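Local coordinates for protein putative Ribokinase II (Escherichia coli O6, PDB 3IQ0) that probably phosphorylates a sugar, perhaps ribose, with ATP and magnesium, as a member of the pfkB (ribokinase) family of carbohydrate kinases, at residues Val6-Glu11 and Cys54-Cys59; Phe43-Thr48 and His71-Asp76. One frame throughout, in Å; residues are numbered along the deposited sequence.

Contact 1: residues Val6-Glu11 and Cys54-Cys59; sequences VFTIGE and CGIISC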
ATOM      1  N   VAL B   6     -19.188   3.425  23.822  1.00 20.53           N
ATOM      2  CA  VAL B   6     -18.091   4.338  23.542  1.00 17.18           C
ATOM      3  C   VAL B   6     -17.742   4.104  22.075  1.00 16.97           C
ATOM      4  O   VAL B   6     -17.559   2.966  21.655  1.00 16.34           O
ATOM      5  CB  VAL B   6     -16.851   4.040  24.408  1.00 15.16           C
ATOM      6  CG1 VAL B   6     -15.679   4.878  23.931  1.00 15.43           C
ATOM      7  CG2 VAL B   6     -17.141   4.347  25.868  1.00 15.56           C
ATOM      8  N   PHE B   7     -17.663   5.173  21.294  1.00 17.94           N
ATOM      9  CA  PHE B   7     -17.344   5.032  19.882  1.00 18.36           C
ATOM     10  C   PHE B   7     -16.127   5.857  19.505  1.00 19.43           C
ATOM     11  O   PHE B   7     -15.772   6.816  20.193  1.00 17.37           O
ATOM     12  CB  PHE B   7     -18.519   5.505  19.018  1.00 18.85           C
ATOM     13  CG  PHE B   7     -19.413   4.403  18.539  1.00 22.70           C
ATOM     14  CD1 PHE B   7     -19.201   3.810  17.295  1.00 23.16           C
ATOM     15  CD2 PHE B   7     -20.473   3.959  19.322  1.00 20.37           C
ATOM     16  CE1 PHE B   7     -20.037   2.793  16.843  1.00 24.56           C
ATOM     17  CE2 PHE B   7     -21.310   2.945  18.877  1.00 23.51           C
ATOM     18  CZ  PHE B   7     -21.095   2.362  17.638  1.00 24.24           C
ATOM     19  N   THR B   8     -15.473   5.453  18.422  1.00 19.65           N
ATOM     20  CA  THR B   8     -14.352   6.206  17.899  1.00 19.68           C
ATOM     21  C   THR B   8     -14.497   6.146  16.392  1.00 20.66           C
ATOM     22  O   THR B   8     -15.368   5.457  15.868  1.00 20.59           O
ATOM     23  CB  THR B   8     -12.974   5.647  18.313  1.00 19.98           C
ATOM     24  OG1 THR B   8     -11.971   6.613  17.978  1.00 22.21           O
ATOM     25  CG2 THR B   8     -12.663   4.354  17.592  1.00 18.27           C
ATOM     26  N   ILE B   9     -13.632   6.862  15.693  1.00 22.02           N
ATOM     27  CA  ILE B   9     -13.705   6.912  14.248  1.00 20.80           C
ATOM     28  C   ILE B   9     -12.304   7.129  13.710  1.00 20.53           C
ATOM     29  O   ILE B   9     -11.457   7.700  14.393  1.00 21.77           O
ATOM     30  CB  ILE B   9     -14.620   8.089  13.834  1.00 22.43           C
ATOM     31  CG1 ILE B   9     -14.825   8.122  12.321  1.00 21.63           C
ATOM     32  CG2 ILE B   9     -14.012   9.399  14.319  1.00 22.01           C
ATOM     33  CD1 ILE B   9     -15.953   9.058  11.911  1.00 23.24           C
ATOM     34  N   GLY B  10     -12.041   6.673  12.493  1.00 23.55           N
ATOM     35  CA  GLY B  10     -10.715   6.899  11.955  1.00 25.23           C
ATOM     36  C   GLY B  10     -10.125   5.810  11.094  1.00 24.79           C
ATOM     37  O   GLY B  10     -10.834   5.005  10.490  1.00 28.05           O
ATOM     38  N   GLU B  11      -8.802   5.785  11.059  1.00 23.95           N
ATOM     39  CA  GLU B  11      -8.077   4.834  10.243  1.00 23.91           C
ATOM     40  C   GLU B  11      -7.822   3.484  10.892  1.00 23.22           C
ATOM     41  O   GLU B  11      -7.505   3.391  12.077  1.00 22.38           O
ATOM     42  CB  GLU B  11      -6.737   5.442   9.813  1.00 24.92           C
ATOM     43  CG  GLU B  11      -5.744   5.696  10.958  1.00 26.07           C
ATOM     44  CD  GLU B  11      -6.020   6.972  11.745  1.00 24.81           C
ATOM     45  OE1 GLU B  11      -7.104   7.567  11.573  1.00 26.51           O
ATOM     46  OE2 GLU B  11      -5.146   7.376  12.542  1.00 25.75           O
ATOM     47  N   CYS B  54     -18.350  -0.968  23.139  1.00 16.94           N
ATOM     48  CA  CYS B  54     -17.898   0.080  22.224  1.00 17.62           C
ATOM     49  C   CYS B  54     -18.037  -0.310  20.755  1.00 17.95           C
ATOM     50  O   CYS B  54     -18.359  -1.455  20.431  1.00 17.11           O
ATOM     51  CB  CYS B  54     -16.436   0.379  22.515  1.00 16.50           C
ATOM     52  SG  CYS B  54     -15.439  -1.138  22.475  1.00 19.80           S
ATOM     53  N   GLY B  55     -17.773   0.652  19.873  1.00 20.10           N
ATOM     54  CA  GLY B  55     -17.863   0.411  18.445  1.00 19.00           C
ATOM     55  C   GLY B  55     -16.910   1.328  17.703  1.00 20.13           C
ATOM     56  O   GLY B  55     -16.334   2.243  18.294  1.00 18.74           O
ATOM     57  N   ILE B  56     -16.725   1.096  16.411  1.00 20.23           N
ATOM     58  CA  ILE B  56     -15.826   1.941  15.641  1.00 19.13           C
ATOM     59  C   ILE B  56     -16.338   2.156  14.225  1.00 19.67           C
ATOM     60  O   ILE B  56     -16.886   1.245  13.609  1.00 19.69           O
ATOM     61  CB  ILE B  56     -14.383   1.346  15.604  1.00 19.20           C
ATOM     62  CG1 ILE B  56     -13.440   2.304  14.868  1.00 20.03           C
ATOM     63  CG2 ILE B  56     -14.389  -0.034  14.960  1.00 19.87           C
ATOM     64  CD1 ILE B  56     -11.967   1.927  14.961  1.00 17.48           C
ATOM     65  N   ILE B  57     -16.176   3.377  13.727  1.00 20.42           N
ATOM     66  CA  ILE B  57     -16.603   3.726  12.373  1.00 22.69           C
ATOM     67  C   ILE B  57     -15.331   3.887  11.562  1.00 24.04           C
ATOM     68  O   ILE B  57     -14.531   4.777  11.837  1.00 25.22           O
ATOM     69  CB  ILE B  57     -17.382   5.063  12.350  1.00 22.66           C
ATOM     70  CG1 ILE B  57     -18.679   4.929  13.151  1.00 26.18           C
ATOM     71  CG2 ILE B  57     -17.696   5.457  10.918  1.00 22.35           C
ATOM     72  CD1 ILE B  57     -19.443   6.229  13.301  1.00 25.70           C
ATOM     73  N   SER B  58     -15.143   3.027  10.567  1.00 24.71           N
ATOM     74  CA  SER B  58     -13.941   3.086   9.743  1.00 26.87           C
ATOM     75  C   SER B  58     -14.181   2.448   8.377  1.00 27.12           C
ATOM     76  O   SER B  58     -15.289   2.011   8.083  1.00 24.90           O
ATOM     77  CB  SER B  58     -12.794   2.371  10.466  1.00 27.56           C
ATOM     78  OG  SER B  58     -11.557   2.541   9.793  1.00 29.83           O
ATOM     79  N   CYS B  59     -13.135   2.405   7.553  1.00 27.40           N
ATOM     80  CA  CYS B  59     -13.209   1.823   6.216  1.00 28.74           C
ATOM     81  C   CYS B  59     -12.000   0.950   5.932  1.00 26.20           C
ATOM     82  O   CYS B  59     -10.876   1.352   6.203  1.00 26.98           O
ATOM     83  CB  CYS B  59     -13.247   2.923   5.145  1.00 29.29           C
ATOM     84  SG  CYS B  59     -14.831   3.731   4.899  1.00 40.19           S
TER
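Val6-Ile9 and Cys54-Ile57 pair as neighbouring parallel strands, their axes 4.7 Å apart at closest and their directions 18° from parallel, with Val6 facing Cys54, Phe7 Gly55, Thr8 Ile56 and Ile9 Ile57. The ladder runs from Gly55 N to Val6 O at 2.9 Å through a weak Thr8 N to Gly55 O bond, then Ile57 N to Thr8 O, and ends with Gly10 N on Ile57 O. On the face that carries Phe7 and Ile9, the aromatic ring folds across the partner strand: Gly55 CA lies over the ring, 3.8 Å from its centroid and 20° off the normal, a CH-pi contact. Gly55, having no side chain, lets the ring lie directly on the backbone. Further along, Ile9 CG1 reaches Ile57 CB at 4.0 Å as the two isoleucines cross obliquely. This pairing of the first strand with the one reached after helix 39-49 belongs to the central sheet of the Rossmann-like ribokinase fold, where strand 131-137 flanks 5-9 on its other edge. On the second face, Thr8 and Ile56 lie side by side; Thr8 turns OG1 anti to its backbone N (chi1 -168°), to bond His135 O, while its CG2 presses on Ile56 CG1 at a tight 3.5 Å. Helix 39-49 packs on this face through Ile44, which touches Thr8 and Cys54. Past the ladder, Ser58 OG donates to Gly10 O at 2.7 Å. Gly10 has backbone angles that suit glycine, and the carboxylate oxygens of Glu11 after it are hydrogen-bonded by the hydroxyls of Ser140 (to OE1) and Ser139 (to OE2).

Contact 2: residues Phe43-Thr48 and His71-Asp76; sequences FIDQVT and HRLAAD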
ATOM      1  N   PHE B  43      -7.031   2.209  20.258  1.00 15.93           N
ATOM      2  CA  PHE B  43      -7.758   2.870  21.339  1.00 15.61           C
ATOM      3  C   PHE B  43      -8.986   2.039  21.696  1.00 15.81           C
ATOM      4  O   PHE B  43      -9.190   1.663  22.853  1.00 15.08           O
ATOM      5  CB  PHE B  43      -8.231   4.266  20.898  1.00 16.48           C
ATOM      6  CG  PHE B  43      -9.200   4.924  21.857  1.00 16.04           C
ATOM      7  CD1 PHE B  43      -8.738   5.661  22.945  1.00 20.52           C
ATOM      8  CD2 PHE B  43     -10.577   4.810  21.667  1.00 17.26           C
ATOM      9  CE1 PHE B  43      -9.626   6.279  23.830  1.00 17.62           C
ATOM     10  CE2 PHE B  43     -11.483   5.420  22.546  1.00 16.81           C
ATOM     11  CZ  PHE B  43     -11.005   6.156  23.627  1.00 19.35           C
ATOM     12  N   ILE B  44      -9.802   1.759  20.687  1.00 15.04           N
ATOM     13  CA  ILE B  44     -11.031   1.007  20.890  1.00 16.50           C
ATOM     14  C   ILE B  44     -10.797  -0.425  21.351  1.00 15.52           C
ATOM     15  O   ILE B  44     -11.622  -0.986  22.068  1.00 16.92           O
ATOM     16  CB  ILE B  44     -11.904   1.015  19.606  1.00 16.58           C
ATOM     17  CG1 ILE B  44     -13.376   1.041  20.000  1.00 18.06           C
ATOM     18  CG2 ILE B  44     -11.609  -0.191  18.736  1.00 16.45           C
ATOM     19  CD1 ILE B  44     -13.770   2.301  20.723  1.00 17.11           C
ATOM     20  N   ASP B  45      -9.684  -1.026  20.941  1.00 16.83           N
ATOM     21  CA  ASP B  45      -9.405  -2.394  21.377  1.00 16.53           C
ATOM     22  C   ASP B  45      -9.126  -2.376  22.885  1.00 16.69           C
ATOM     23  O   ASP B  45      -9.519  -3.296  23.614  1.00 16.05           O
ATOM     24  CB  ASP B  45      -8.202  -2.972  20.638  1.00 16.96           C
ATOM     25  CG  ASP B  45      -8.082  -4.473  20.812  1.00 18.50           C
ATOM     26  OD1 ASP B  45      -9.054  -5.183  20.492  1.00 19.59           O
ATOM     27  OD2 ASP B  45      -7.018  -4.943  21.255  1.00 18.24           O
ATOM     28  N   GLN B  46      -8.464  -1.327  23.360  1.00 14.25           N
ATOM     29  CA  GLN B  46      -8.166  -1.237  24.785  1.00 16.31           C
ATOM     30  C   GLN B  46      -9.469  -1.023  25.544  1.00 16.75           C
ATOM     31  O   GLN B  46      -9.659  -1.575  26.623  1.00 15.48           O
ATOM     32  CB  GLN B  46      -7.180  -0.096  25.067  1.00 15.74           C
ATOM     33  CG  GLN B  46      -6.789   0.063  26.545  1.00 17.26           C
ATOM     34  CD  GLN B  46      -6.315  -1.239  27.167  1.00 17.43           C
ATOM     35  OE1 GLN B  46      -7.109  -2.006  27.733  1.00 21.48           O
ATOM     36  NE2 GLN B  46      -5.029  -1.507  27.056  1.00 13.50           N
ATOM     37  N   VAL B  47     -10.377  -0.236  24.971  1.00 15.37           N
ATOM     38  CA  VAL B  47     -11.658  -0.004  25.621  1.00 14.90           C
ATOM     39  C   VAL B  47     -12.429  -1.307  25.794  1.00 15.04           C
ATOM     40  O   VAL B  47     -12.913  -1.596  26.882  1.00 14.97           O
ATOM     41  CB  VAL B  47     -12.545   0.970  24.823  1.00 13.03           C
ATOM     42  CG1 VAL B  47     -13.934   0.994  25.410  1.00 14.07           C
ATOM     43  CG2 VAL B  47     -11.936   2.369  24.840  1.00 11.32           C
ATOM     44  N   THR B  48     -12.548  -2.093  24.727  1.00 16.49           N
ATOM     45  CA  THR B  48     -13.291  -3.347  24.823  1.00 16.80           C
ATOM     46  C   THR B  48     -12.603  -4.381  25.702  1.00 18.52           C
ATOM     47  O   THR B  48     -13.265  -5.231  26.287  1.00 18.01           O
ATOM     48  CB  THR B  48     -13.545  -3.994  23.446  1.00 18.52           C
ATOM     49  OG1 THR B  48     -14.516  -5.030  23.602  1.00 16.65           O
ATOM     50  CG2 THR B  48     -12.252  -4.618  22.875  1.00 18.02           C
ATOM     51  N   HIS B  71     -11.674  -9.114  12.239  1.00 24.62           N
ATOM     52  CA  HIS B  71     -11.704 -10.326  13.054  1.00 25.25           C
ATOM     53  C   HIS B  71     -11.205 -10.076  14.475  1.00 24.89           C
ATOM     54  O   HIS B  71     -11.822 -10.515  15.451  1.00 23.71           O
ATOM     55  CB  HIS B  71     -10.850 -11.423  12.410  1.00 28.09           C
ATOM     56  CG  HIS B  71     -11.398 -11.944  11.117  1.00 30.78           C
ATOM     57  ND1 HIS B  71     -10.672 -12.763  10.282  1.00 34.30           N
ATOM     58  CD2 HIS B  71     -12.599 -11.761  10.520  1.00 32.32           C
ATOM     59  CE1 HIS B  71     -11.403 -13.064   9.220  1.00 34.34           C
ATOM     60  NE2 HIS B  71     -12.574 -12.469   9.341  1.00 33.86           N
ATOM     61  N   ARG B  72     -10.079  -9.380  14.585  1.00 22.14           N
ATOM     62  CA  ARG B  72      -9.490  -9.069  15.885  1.00 20.84           C
ATOM     63  C   ARG B  72     -10.442  -8.223  16.728  1.00 20.42           C
ATOM     64  O   ARG B  72     -10.719  -8.551  17.874  1.00 19.50           O
ATOM     65  CB  ARG B  72      -8.164  -8.321  15.704  1.00 20.62           C
ATOM     66  CG  ARG B  72      -7.680  -7.611  16.965  1.00 23.47           C
ATOM     67  CD  ARG B  72      -7.336  -8.596  18.071  1.00 29.39           C
ATOM     68  NE  ARG B  72      -5.933  -8.987  18.015  1.00 36.34           N
ATOM     69  CZ  ARG B  72      -4.961  -8.392  18.700  1.00 38.51           C
ATOM     70  NH1 ARG B  72      -5.231  -7.377  19.511  1.00 39.37           N
ATOM     71  NH2 ARG B  72      -3.709  -8.804  18.560  1.00 41.63           N
ATOM     72  N   LEU B  73     -10.927  -7.126  16.159  1.00 20.62           N
ATOM     73  CA  LEU B  73     -11.846  -6.237  16.868  1.00 19.22           C
ATOM     74  C   LEU B  73     -13.142  -6.938  17.267  1.00 20.18           C
ATOM     75  O   LEU B  73     -13.621  -6.777  18.390  1.00 19.76           O
ATOM     76  CB  LEU B  73     -12.153  -5.013  15.999  1.00 21.03           C
ATOM     77  CG  LEU B  73     -11.372  -3.708  16.246  1.00 21.98           C
ATOM     78  CD1 LEU B  73     -10.117  -3.952  17.042  1.00 22.52           C
ATOM     79  CD2 LEU B  73     -11.064  -3.053  14.927  1.00 20.08           C
ATOM     80  N   ALA B  74     -13.711  -7.715  16.354  1.00 18.70           N
ATOM     81  CA  ALA B  74     -14.953  -8.421  16.655  1.00 19.99           C
ATOM     82  C   ALA B  74     -14.722  -9.440  17.762  1.00 20.91           C
ATOM     83  O   ALA B  74     -15.504  -9.531  18.709  1.00 24.14           O
ATOM     84  CB  ALA B  74     -15.479  -9.115  15.403  1.00 22.26           C
ATOM     85  N   ALA B  75     -13.637 -10.198  17.649  1.00 21.97           N
ATOM     86  CA  ALA B  75     -13.307 -11.211  18.641  1.00 22.35           C
ATOM     87  C   ALA B  75     -13.080 -10.594  20.015  1.00 22.66           C
ATOM     88  O   ALA B  75     -13.378 -11.216  21.031  1.00 22.94           O
ATOM     89  CB  ALA B  75     -12.064 -11.993  18.202  1.00 22.79           C
ATOM     90  N   ASP B  76     -12.559  -9.370  20.051  1.00 22.77           N
ATOM     91  CA  ASP B  76     -12.313  -8.711  21.322  1.00 21.63           C
ATOM     92  C   ASP B  76     -13.571  -8.076  21.914  1.00 23.29           C
ATOM     93  O   ASP B  76     -13.542  -7.544  23.025  1.00 21.50           O
ATOM     94  CB  ASP B  76     -11.193  -7.677  21.189  1.00 22.02           C
ATOM     95  CG  ASP B  76      -9.815  -8.322  21.136  1.00 24.11           C
ATOM     96  OD1 ASP B  76      -9.692  -9.518  21.486  1.00 24.45           O
ATOM     97  OD2 ASP B  76      -8.845  -7.637  20.763  1.00 21.72           O
TER
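Asp45 on helix 39-49 and Asp76 bring their carboxylates together where helices 39-49 and 64-75 run side by side, 10.2 Å between the axes of their segments and 24° apart in direction. Asp45 OD1 and Asp76 OD2 are only 2.5 Å apart, with the carboxylate planes turned 33° from each other; two acid oxygens at such a distance are consistent with a proton held by one of the groups. Arg72 would offset the remaining charge: its NH1 forms a salt bridge with Asp45 OD2 at 3.5 Å, the oxygen coming in at the edge of the guanidinium and in its plane, and a long one with Asp76 OD2 at 3.8 Å. The guanidinium has a second acidic partner, Glu298, which takes NH2. Asp45, Arg72 and Asp76 thus form a salt-bridge network between two helices of the Rossmann-like fold, which strand 54-61 joins in an alpha-beta-alpha succession.

One uncharged hydrogen bond adds to this network. Thr48 OG1 donates to the backbone Asp76 O at 2.8 Å, approaching from above the carbonyl plane, 38° out of it. The hydroxyl stands anti to the Thr48 backbone N, and the methyl CG2 beside it packs on Asp76 CB at 3.6 Å.

Apolar contact is lighter and lies nearer the N-terminal ends of the segments. Leu73 CG meets Ile44 CG2 at 4.3 Å, and its CD1 rests near the Asp45 side chain.

Helix 39-49 is set between several neighbours: Ile44, Val47 and Thr48 pack on Cys54 of strand 54-61, Phe43 and Gln46 touch helix 258-271, and helix 64-75 lies along the side that carries Asp45 and Thr48.

In the fold
From the N terminus the chain lays down strand 5-9, goes through strands 13-18 and 29-37 of the smaller four-stranded sheet, and enters helix 39-49. Strand 54-61 then returns beside the first strand, so contact 1 closes a loop of 42 residues. Helix 64-75 follows, and contact 2 closes a 22-residue loop by joining it to helix 39-49. The segments alternate along the chain: the spans 6-59 and 43-76 overlap in 43-59, so the contacts cross. They also meet in space: Ile44 CD1 lies 3.5 Å from Gly55 O, and Cys54 SG 3.6 Å from Thr48 CB. Together they tie one helical layer to the central sheet.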